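Local coordinates for TerD domain-containing protein (Streptomyces avermitilis, PDB 2QNG) that binds two calcium ions through a TerD-type beta-sandwich domain, while its cellular role remains unknown, at residues V37-S42 and T49-V54; I120-A125 and G156-T161; E164-D169 and T174-I179. All coordinates share one frame; numbering follows the deposited sequence. Where two conformers were deposited one is given.

Contact 1: residues V37-S42 and T49-V54. With CA (calcium ion), chain C; CA (calcium ion), chain B.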
loop_
_atom_site.group_PDB
_atom_site.type_symbol
_atom_site.label_atom_id
_atom_site.label_comp_id
_atom_site.label_asym_id
_atom_site.label_seq_id
_atom_site.Cartn_x
_atom_site.Cartn_y
_atom_site.Cartn_z
ATOM N N VAL A 37 5.048 -4.527 -5.332
ATOM C CA VAL A 37 4.451 -3.813 -6.467
ATOM C C VAL A 37 5.493 -3.745 -7.571
ATOM O O VAL A 37 6.682 -3.559 -7.298
ATOM C CB VAL A 37 3.972 -2.411 -6.018
ATOM C CG1 VAL A 37 3.401 -1.601 -7.188
ATOM C CG2 VAL A 37 2.917 -2.578 -4.942
ATOM N N LYS A 38 5.030 -3.909 -8.810
ATOM C CA LYS A 38 5.898 -3.840 -9.984
ATOM C C LYS A 38 5.246 -3.003 -11.068
ATOM O O LYS A 38 4.013 -2.875 -11.117
ATOM C CB LYS A 38 6.204 -5.242 -10.538
ATOM C CG LYS A 38 5.064 -5.844 -11.374
ATOM C CD LYS A 38 5.126 -7.368 -11.447
ATOM C CE LYS A 38 6.139 -7.869 -12.443
ATOM N NZ LYS A 38 6.644 -9.236 -12.066
ATOM N N TRP A 39 6.077 -2.433 -11.929
ATOM C CA TRP A 39 5.625 -1.744 -13.125
ATOM C C TRP A 39 6.803 -1.620 -14.072
ATOM O O TRP A 39 7.958 -1.898 -13.706
ATOM C CB TRP A 39 4.995 -0.371 -12.814
ATOM C CG TRP A 39 5.923 0.646 -12.256
ATOM C CD1 TRP A 39 6.498 1.685 -12.942
ATOM C CD2 TRP A 39 6.410 0.747 -10.898
ATOM N NE1 TRP A 39 7.284 2.446 -12.094
ATOM C CE2 TRP A 39 7.233 1.895 -10.832
ATOM C CE3 TRP A 39 6.174 0.029 -9.724
ATOM C CZ2 TRP A 39 7.862 2.302 -9.654
ATOM C CZ3 TRP A 39 6.801 0.433 -8.545
ATOM C CH2 TRP A 39 7.643 1.556 -8.518
ATOM N N ASP A 40 6.505 -1.218 -15.302
ATOM C CA ASP A 40 7.525 -0.978 -16.314
ATOM C C ASP A 40 7.715 0.531 -16.478
ATOM O O ASP A 40 6.788 1.311 -16.246
ATOM C CB ASP A 40 7.098 -1.601 -17.639
ATOM C CG ASP A 40 7.094 -3.130 -17.612
ATOM O OD1 ASP A 40 7.743 -3.737 -16.716
ATOM O OD2 ASP A 40 6.444 -3.740 -18.498
ATOM N N PRO A 41 8.928 0.962 -16.844
ATOM C CA PRO A 41 9.184 2.403 -16.926
ATOM C C PRO A 41 8.429 3.113 -18.044
ATOM O O PRO A 41 8.023 2.479 -19.026
ATOM C CB PRO A 41 10.697 2.498 -17.193
ATOM C CG PRO A 41 11.171 1.161 -17.432
ATOM C CD PRO A 41 10.127 0.154 -17.100
ATOM N N SER A 42 8.288 4.425 -17.875
ATOM C CA SER A 42 7.830 5.283 -18.955
ATOM C C SER A 42 8.802 5.206 -20.115
ATOM O O SER A 42 9.984 4.969 -19.905
ATOM C CB SER A 42 7.871 6.745 -18.519
ATOM O OG SER A 42 6.979 6.986 -17.465
ATOM N N THR A 49 7.631 7.124 -14.345
ATOM C CA THR A 49 6.502 6.556 -13.628
ATOM C C THR A 49 7.020 6.097 -12.259
ATOM O O THR A 49 7.942 5.251 -12.197
ATOM C CB THR A 49 5.937 5.339 -14.359
ATOM O OG1 THR A 49 5.456 5.729 -15.645
ATOM C CG2 THR A 49 4.808 4.725 -13.582
ATOM N N ASP A 50 6.431 6.614 -11.172
ATOM C CA ASP A 50 6.905 6.311 -9.822
ATOM C C ASP A 50 5.687 5.956 -8.986
ATOM O O ASP A 50 4.842 6.808 -8.736
ATOM C CB ASP A 50 7.607 7.564 -9.263
ATOM C CG ASP A 50 8.180 7.354 -7.864
ATOM O OD1 ASP A 50 8.130 6.198 -7.338
ATOM O OD2 ASP A 50 8.670 8.357 -7.288
ATOM N N LEU A 51 5.585 4.688 -8.610
ATOM C CA LEU A 51 4.576 4.218 -7.679
ATOM C C LEU A 51 5.218 4.093 -6.313
ATOM O O LEU A 51 6.395 3.702 -6.226
ATOM C CB LEU A 51 3.995 2.848 -8.110
ATOM C CG LEU A 51 2.926 2.861 -9.230
ATOM C CD1 LEU A 51 3.355 3.589 -10.524
ATOM C CD2 LEU A 51 2.473 1.440 -9.537
ATOM N N ASP A 52 4.457 4.415 -5.265
ATOM C CA ASP A 52 4.945 4.238 -3.904
ATOM C C ASP A 52 3.948 3.426 -3.103
ATOM O O ASP A 52 2.746 3.686 -3.153
ATOM C CB ASP A 52 5.100 5.586 -3.198
ATOM C CG ASP A 52 6.273 6.406 -3.725
ATOM O OD1 ASP A 52 7.220 5.867 -4.298
ATOM O OD2 ASP A 52 6.271 7.632 -3.520
ATOM N N ILE A 53 4.458 2.466 -2.319
ATOM C CA ILE A 53 3.625 1.745 -1.355
ATOM C C ILE A 53 3.534 2.599 -0.085
ATOM O O ILE A 53 4.536 3.178 0.370
ATOM C CB ILE A 53 4.234 0.381 -1.007
ATOM C CG1 ILE A 53 4.400 -0.471 -2.267
ATOM C CG2 ILE A 53 3.356 -0.318 0.012
ATOM C CD1 ILE A 53 5.142 -1.783 -2.017
ATOM N N VAL A 54 2.321 2.661 0.460
ATOM C CA VAL A 54 2.126 3.368 1.727
ATOM C C VAL A 54 1.229 2.536 2.627
ATOM O O VAL A 54 0.309 1.852 2.169
ATOM C CB VAL A 54 1.580 4.823 1.534
ATOM C CG1 VAL A 54 0.323 4.795 0.754
ATOM C CG2 VAL A 54 1.358 5.514 2.884
HETATM CA CA CA C . 8.451 4.618 -5.682
HETATM CA CA CA B . 9.984 -2.901 -13.032
HETATM O O HOH W 1 4.898 3.265 -16.928
HETATM O O HOH W 2 10.072 -3.378 -15.370
HETATM O O HOH W 3 9.599 5.437 -15.475
HETATM O O HOH W 4 8.989 -5.029 -12.928
HETATM O O HOH W 5 10.110 5.538 -4.318
#
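Leu-51 packs against the indole of Trp-39, its CB lying over the face of the six-membered ring, 3.8 Å from the centroid, a CH-pi contact. Trp-39 holds its CG between the backbone N and the carbonyl carbon (chi1 66°), which lays the indole along the opposing segment from Thr-49 to Leu-51. Leucine suits this place because its branch continues the apolar layer: CD2 meets CG1 of Val-37 at 4.0 Å. The other methyl of Val-37, CG2, packs on Ile-53 CG1 at 3.7 Å, and beta-branched residues such as these fit an extended backbone well. Strands 37-40 and 51-54 run nearly antiparallel at 173°, but their axes stay 8.4 Å apart because they belong to the two facing sheets of a beta sandwich. Each also feeds a calcium site. Trp-39 O binds one ion, completed by Gly-91, Gly-93, Asp-97 and waters; Asp-50 OD1, Leu-51 O and Asp-52 OD1 bind the other with Ser-88, Glu-98 and a water. Toward the polar edge, Trp-39 NE1 donates to Thr-49 O at 2.9 Å, the donor standing above the carbonyl plane and the bond bent to 145°. Thr-49 CG2 slides past the indole, 3.5 Å from CD1 of Trp-39. Outermost, Ser-42 OG lies 2.7 Å from Thr-49 OG1 and is hydrogen-bonded to Pro-47 O, while one water bridges the amides of Ser-42 and Thr-49.

Contact 2: residues I120-A125 and G156-T161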
loop_
_atom_site.group_PDB
_atom_site.type_symbol
_atom_site.label_atom_id
_atom_site.label_comp_id
_atom_site.label_asym_id
_atom_site.label_seq_id
_atom_site.Cartn_x
_atom_site.Cartn_y
_atom_site.Cartn_z
ATOM N N ILE A 120 0.424 6.791 -7.231
ATOM C CA ILE A 120 1.222 7.153 -8.374
ATOM C C ILE A 120 1.634 8.596 -8.164
ATOM O O ILE A 120 0.786 9.468 -7.942
ATOM C CB ILE A 120 0.424 7.062 -9.667
ATOM C CG1 ILE A 120 -0.149 5.655 -9.865
ATOM C CG2 ILE A 120 1.307 7.501 -10.862
ATOM C CD1 ILE A 120 -1.230 5.594 -10.907
ATOM N N GLN A 121 2.938 8.860 -8.190
ATOM C CA GLN A 121 3.395 10.250 -8.055
ATOM C C GLN A 121 2.872 11.083 -9.225
ATOM O O GLN A 121 2.870 10.625 -10.369
ATOM C CB GLN A 121 4.921 10.325 -8.019
ATOM C CG GLN A 121 5.498 9.777 -6.702
ATOM C CD GLN A 121 5.222 10.685 -5.498
ATOM O OE1 GLN A 121 5.003 11.892 -5.651
ATOM N NE2 GLN A 121 5.196 10.102 -4.313
ATOM N N GLN A 122 2.446 12.318 -8.918
ATOM C CA GLN A 122 1.746 13.185 -9.882
ATOM C C GLN A 122 2.508 14.450 -10.231
ATOM O O GLN A 122 2.120 15.157 -11.153
ATOM C CB GLN A 122 0.370 13.606 -9.319
ATOM C CG GLN A 122 -0.589 12.454 -9.042
ATOM C CD GLN A 122 -0.910 11.683 -10.293
ATOM O OE1 GLN A 122 -1.349 12.258 -11.293
ATOM N NE2 GLN A 122 -0.722 10.365 -10.239
ATOM N N ARG A 123 3.565 14.759 -9.491
ATOM C CA ARG A 123 4.240 16.053 -9.642
ATOM C C ARG A 123 4.680 16.326 -11.087
ATOM O O ARG A 123 4.533 17.455 -11.575
ATOM C CB ARG A 123 5.431 16.133 -8.678
ATOM C CG ARG A 123 6.167 17.463 -8.608
ATOM C CD ARG A 123 7.611 17.252 -8.111
ATOM N NE ARG A 123 8.327 16.311 -8.975
ATOM C CZ ARG A 123 9.339 15.527 -8.603
ATOM N NH1 ARG A 123 9.805 15.552 -7.353
ATOM N NH2 ARG A 123 9.891 14.712 -9.494
ATOM N N ASP A 124 5.214 15.312 -11.764
ATOM C CA ASP A 124 5.739 15.474 -13.134
ATOM C C ASP A 124 4.695 15.377 -14.267
ATOM O O ASP A 124 4.927 15.857 -15.383
ATOM C CB ASP A 124 6.835 14.441 -13.410
ATOM C CG ASP A 124 8.073 14.607 -12.529
ATOM O OD1 ASP A 124 8.339 15.709 -11.991
ATOM O OD2 ASP A 124 8.809 13.602 -12.406
ATOM N N ALA A 125 3.547 14.766 -13.984
ATOM C CA ALA A 125 2.520 14.520 -15.003
ATOM C C ALA A 125 1.342 13.878 -14.315
ATOM O O ALA A 125 1.516 13.039 -13.447
ATOM C CB ALA A 125 3.038 13.565 -16.077
ATOM N N GLY A 156 -8.697 4.549 -13.900
ATOM C CA GLY A 156 -8.770 5.990 -13.926
ATOM C C GLY A 156 -8.281 6.665 -12.658
ATOM O O GLY A 156 -8.367 7.889 -12.567
ATOM N N SER A 157 -7.767 5.895 -11.688
ATOM C CA SER A 157 -7.366 6.453 -10.408
ATOM C C SER A 157 -5.885 6.818 -10.349
ATOM O O SER A 157 -5.078 6.218 -11.067
ATOM C CB SER A 157 -7.653 5.412 -9.318
ATOM O OG SER A 157 -9.071 5.182 -9.217
ATOM N N THR A 158 -5.546 7.748 -9.451
ATOM C CA THR A 158 -4.160 8.153 -9.211
ATOM C C THR A 158 -3.559 7.461 -7.979
ATOM O O THR A 158 -2.369 7.572 -7.728
ATOM C CB THR A 158 -4.070 9.673 -9.061
ATOM O OG1 THR A 158 -5.021 10.085 -8.081
ATOM C CG2 THR A 158 -4.384 10.348 -10.413
ATOM N N ALA A 159 -4.393 6.766 -7.213
ATOM C CA ALA A 159 -3.963 6.035 -6.019
ATOM C C ALA A 159 -5.030 4.995 -5.719
ATOM O O ALA A 159 -6.173 5.109 -6.196
ATOM C CB ALA A 159 -3.777 6.966 -4.823
ATOM N N ALA A 160 -4.680 3.975 -4.941
ATOM C CA ALA A 160 -5.683 2.984 -4.547
ATOM C C ALA A 160 -5.311 2.372 -3.215
ATOM O O ALA A 160 -4.124 2.108 -2.968
ATOM C CB ALA A 160 -5.775 1.864 -5.616
ATOM N N THR A 161 -6.290 2.144 -2.349
ATOM C CA THR A 161 -6.014 1.216 -1.252
ATOM C C THR A 161 -6.150 -0.202 -1.824
ATOM O O THR A 161 -6.980 -0.448 -2.724
ATOM C CB THR A 161 -6.972 1.413 -0.071
ATOM O OG1 THR A 161 -8.327 1.274 -0.516
ATOM C CG2 THR A 161 -6.794 2.802 0.569
#
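Ile-120 and Thr-158 are joined by a backbone hydrogen bond: Ile-120 N donates to Thr-158 O at 2.9 Å, with an N-H...O angle of 162°. A bend at chi2 (-61°) folds the side chain of Gln-122 back, and its NE2 then donates to Ile-120 O at 2.9 Å, approaching from above the carbonyl plane, and to Arg-127 O. A primary amide suits the place, having two N-H groups for two carbonyls. Thr-158 turns its own hydroxyl to Ser-184 O, leaving CG2 to the glutamine. Van der Waals contact accompanies these bonds: Ile-120 CB lies 3.4 Å from Thr-158 O, and Ile-120 CD1 sits 3.9 Å from Ser-157 O. The isoleucine side chain also touches Leu-51, Phe-129 and Val-132, apolar company that suits a bulky aliphatic residue. Gln-122 crosses Thr-158 at about a right angle and sets NE2 3.6 Å from Thr-158 CB. Two residues, Thr-158 and Ala-159, stand opposite the single Tyr-182 of strand 173-182, which makes a classic beta bulge at the start of strand 159-167, where it lies between strands 111-120 and 173-182 of one sheet of the sandwich.

Contact 3: residues E164-D169 and T174-I179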
loop_
_atom_site.group_PDB
_atom_site.type_symbol
_atom_site.label_atom_id
_atom_site.label_comp_id
_atom_site.label_asym_id
_atom_site.label_seq_id
_atom_site.Cartn_x
_atom_site.Cartn_y
_atom_site.Cartn_z
ATOM N N GLU A 164 -6.787 -4.327 3.545
ATOM C CA GLU A 164 -7.106 -3.902 4.889
ATOM C C GLU A 164 -6.832 -5.087 5.808
ATOM O O GLU A 164 -7.145 -6.216 5.399
ATOM C CB GLU A 164 -8.609 -3.602 4.913
ATOM C CG GLU A 164 -9.090 -2.976 6.159
ATOM C CD GLU A 164 -10.591 -2.814 6.193
ATOM O OE1 GLU A 164 -11.292 -3.341 5.304
ATOM O OE2 GLU A 164 -11.046 -2.183 7.136
ATOM N N PHE A 165 -6.334 -4.837 7.023
ATOM C CA PHE A 165 -6.177 -5.880 8.054
ATOM C C PHE A 165 -6.814 -5.345 9.306
ATOM O O PHE A 165 -6.569 -4.202 9.676
ATOM C CB PHE A 165 -4.699 -6.165 8.298
ATOM C CG PHE A 165 -3.982 -6.620 7.057
ATOM C CD1 PHE A 165 -3.937 -7.977 6.722
ATOM C CD2 PHE A 165 -3.390 -5.689 6.197
ATOM C CE1 PHE A 165 -3.296 -8.413 5.558
ATOM C CE2 PHE A 165 -2.749 -6.130 5.030
ATOM C CZ PHE A 165 -2.727 -7.477 4.713
ATOM N N VAL A 166 -7.658 -6.167 9.942
ATOM C CA VAL A 166 -8.384 -5.768 11.151
ATOM C C VAL A 166 -8.153 -6.828 12.227
ATOM O O VAL A 166 -8.209 -8.025 11.920
ATOM C CB VAL A 166 -9.899 -5.616 10.872
ATOM C CG1 VAL A 166 -10.653 -5.186 12.126
ATOM C CG2 VAL A 166 -10.093 -4.601 9.770
ATOM N N ARG A 167 -7.861 -6.377 13.453
ATOM C CA ARG A 167 -7.589 -7.287 14.564
ATOM C C ARG A 167 -8.773 -7.281 15.511
ATOM O O ARG A 167 -9.231 -6.208 15.932
ATOM C CB ARG A 167 -6.291 -6.861 15.261
ATOM C CG ARG A 167 -6.089 -7.307 16.679
ATOM C CD ARG A 167 -4.977 -6.471 17.251
ATOM N NE ARG A 167 -3.681 -7.131 17.159
ATOM C CZ ARG A 167 -2.510 -6.508 17.262
ATOM N NH1 ARG A 167 -2.462 -5.191 17.443
ATOM N NH2 ARG A 167 -1.383 -7.203 17.179
ATOM N N ASP A 168 -9.264 -8.478 15.825
ATOM C CA ASP A 168 -10.424 -8.656 16.706
ATOM C C ASP A 168 -9.979 -8.833 18.153
ATOM O O ASP A 168 -8.781 -8.808 18.455
ATOM C CB ASP A 168 -11.257 -9.858 16.239
ATOM C CG ASP A 168 -10.430 -11.129 16.073
ATOM O OD1 ASP A 168 -9.590 -11.420 16.951
ATOM O OD2 ASP A 168 -10.617 -11.847 15.057
ATOM N N ASP A 169 -10.955 -9.037 19.039
ATOM C CA ASP A 169 -10.674 -9.194 20.458
ATOM C C ASP A 169 -9.857 -10.455 20.758
ATOM O O ASP A 169 -9.210 -10.536 21.805
ATOM C CB ASP A 169 -11.977 -9.169 21.263
ATOM C CG ASP A 169 -12.672 -7.804 21.228
ATOM O OD1 ASP A 169 -12.225 -6.896 20.490
ATOM O OD2 ASP A 169 -13.681 -7.642 21.946
ATOM N N THR A 174 -7.328 -10.325 10.565
ATOM C CA THR A 174 -8.068 -10.763 9.380
ATOM C C THR A 174 -7.744 -9.842 8.205
ATOM O O THR A 174 -7.721 -8.615 8.366
ATOM C CB THR A 174 -9.621 -10.741 9.633
ATOM O OG1 THR A 174 -9.940 -11.692 10.661
ATOM C CG2 THR A 174 -10.453 -11.079 8.344
ATOM N N PHE A 175 -7.505 -10.438 7.040
ATOM C CA PHE A 175 -7.319 -9.703 5.794
ATOM C C PHE A 175 -8.659 -9.546 5.081
ATOM O O PHE A 175 -9.400 -10.521 4.904
ATOM C CB PHE A 175 -6.310 -10.442 4.902
ATOM C CG PHE A 175 -6.198 -9.899 3.512
ATOM C CD1 PHE A 175 -5.924 -8.560 3.277
ATOM C CD2 PHE A 175 -6.341 -10.753 2.419
ATOM C CE1 PHE A 175 -5.801 -8.073 1.960
ATOM C CE2 PHE A 175 -6.217 -10.280 1.102
ATOM C CZ PHE A 175 -5.939 -8.937 0.871
ATOM N N HIS A 176 -8.949 -8.309 4.694
ATOM C CA HIS A 176 -10.146 -7.958 3.937
ATOM C C HIS A 176 -9.698 -7.485 2.558
ATOM O O HIS A 176 -9.194 -6.355 2.418
ATOM C CB HIS A 176 -10.939 -6.862 4.663
ATOM C CG HIS A 176 -11.552 -7.309 5.953
ATOM N ND1 HIS A 176 -10.913 -7.205 7.171
ATOM C CD2 HIS A 176 -12.755 -7.881 6.212
ATOM C CE1 HIS A 176 -11.696 -7.684 8.123
ATOM N NE2 HIS A 176 -12.817 -8.101 7.566
ATOM N N PRO A 177 -9.818 -8.354 1.539
ATOM C CA PRO A 177 -9.443 -7.944 0.193
ATOM C C PRO A 177 -10.326 -6.843 -0.372
ATOM O O PRO A 177 -11.484 -6.681 0.002
ATOM C CB PRO A 177 -9.608 -9.228 -0.632
ATOM C CG PRO A 177 -10.591 -10.033 0.140
ATOM C CD PRO A 177 -10.294 -9.748 1.570
ATOM N N GLY A 178 -9.750 -6.073 -1.268
ATOM C CA GLY A 178 -10.529 -5.061 -1.958
ATOM C C GLY A 178 -9.590 -3.985 -2.413
ATOM O O GLY A 178 -8.714 -3.565 -1.667
ATOM N N ILE A 179 -9.736 -3.591 -3.667
ATOM C CA ILE A 179 -8.967 -2.505 -4.247
ATOM C C ILE A 179 -9.945 -1.355 -4.467
ATOM O O ILE A 179 -11.006 -1.552 -5.087
ATOM C CB ILE A 179 -8.388 -2.882 -5.630
ATOM C CG1 ILE A 179 -7.703 -4.259 -5.640
ATOM C CG2 ILE A 179 -7.527 -1.745 -6.190
ATOM C CD1 ILE A 179 -6.443 -4.376 -4.889
#
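Phe-165 and Phe-175 form the non-hydrogen-bonded pair of this antiparallel hairpin, flanked by the hydrogen-bonded pairs Glu-164 with His-176 and Val-166 with Thr-174. In the second of these both amides are satisfied: Val-166 N donates to Thr-174 O at 2.9 Å, and Thr-174 N returns a 2.8 Å bond to Val-166 O. The first pair is uneven, since His-176 N gives Glu-164 O a straight bond (179°), whereas Glu-164 N reaches His-176 O only weakly. Both carbonyls facing the central pair also take a CA-H...O contact, Thr-174 O from Phe-165 CA and Glu-164 O from Phe-175 CA. The phenylalanine rings, with planes 29° from parallel and displaced laterally so that little of one lies over the other, touch at Phe-165 CE1 and Phe-175 CD1, 3.5 Å apart; large apolar rings suit this buried face beside Leu-104 and Leu-146. An alanine in place of Phe-165 would probably open a gap beside the Phe-175 ring and leave it freer to turn. On the other face, with CG of Glu-164 anti to the backbone N (chi1 -172°) and the chain extended beyond it, OE1 lies 3.6 Å from His-176 CB, while OE2 makes a salt bridge with Arg-113. Thr-174 OG1 bonds Lys-28 N. His-176 ND1, packed against Val-166 CG2, has no polar partner. The chemistry implies cohesion from backbone bonds and ring packing, with polar side chains linking the hairpin to its surroundings.

In the fold
From the N terminus, contact 1 comes first, closing the short strandless loop between strands 33-40 and 51-59 and so joining one sheet of the sandwich to the other. Contact 2 follows, closing a longer excursion that leaves strand 111-120, runs through strands 135-141 and 144-149 of the opposite sheet and returns on strand 159-167. Contact 3 closes the short loop of the last hairpin. The three loops lie in series, none enclosing or crossing another. Contacts 1 and 2 touch where Gln-121 meets Asp-50 and Asp-52, beside a calcium site; contacts 2 and 3 share strand 159-167, with Ile-179 packing on Ala-160, though their centres are about 24 Å apart.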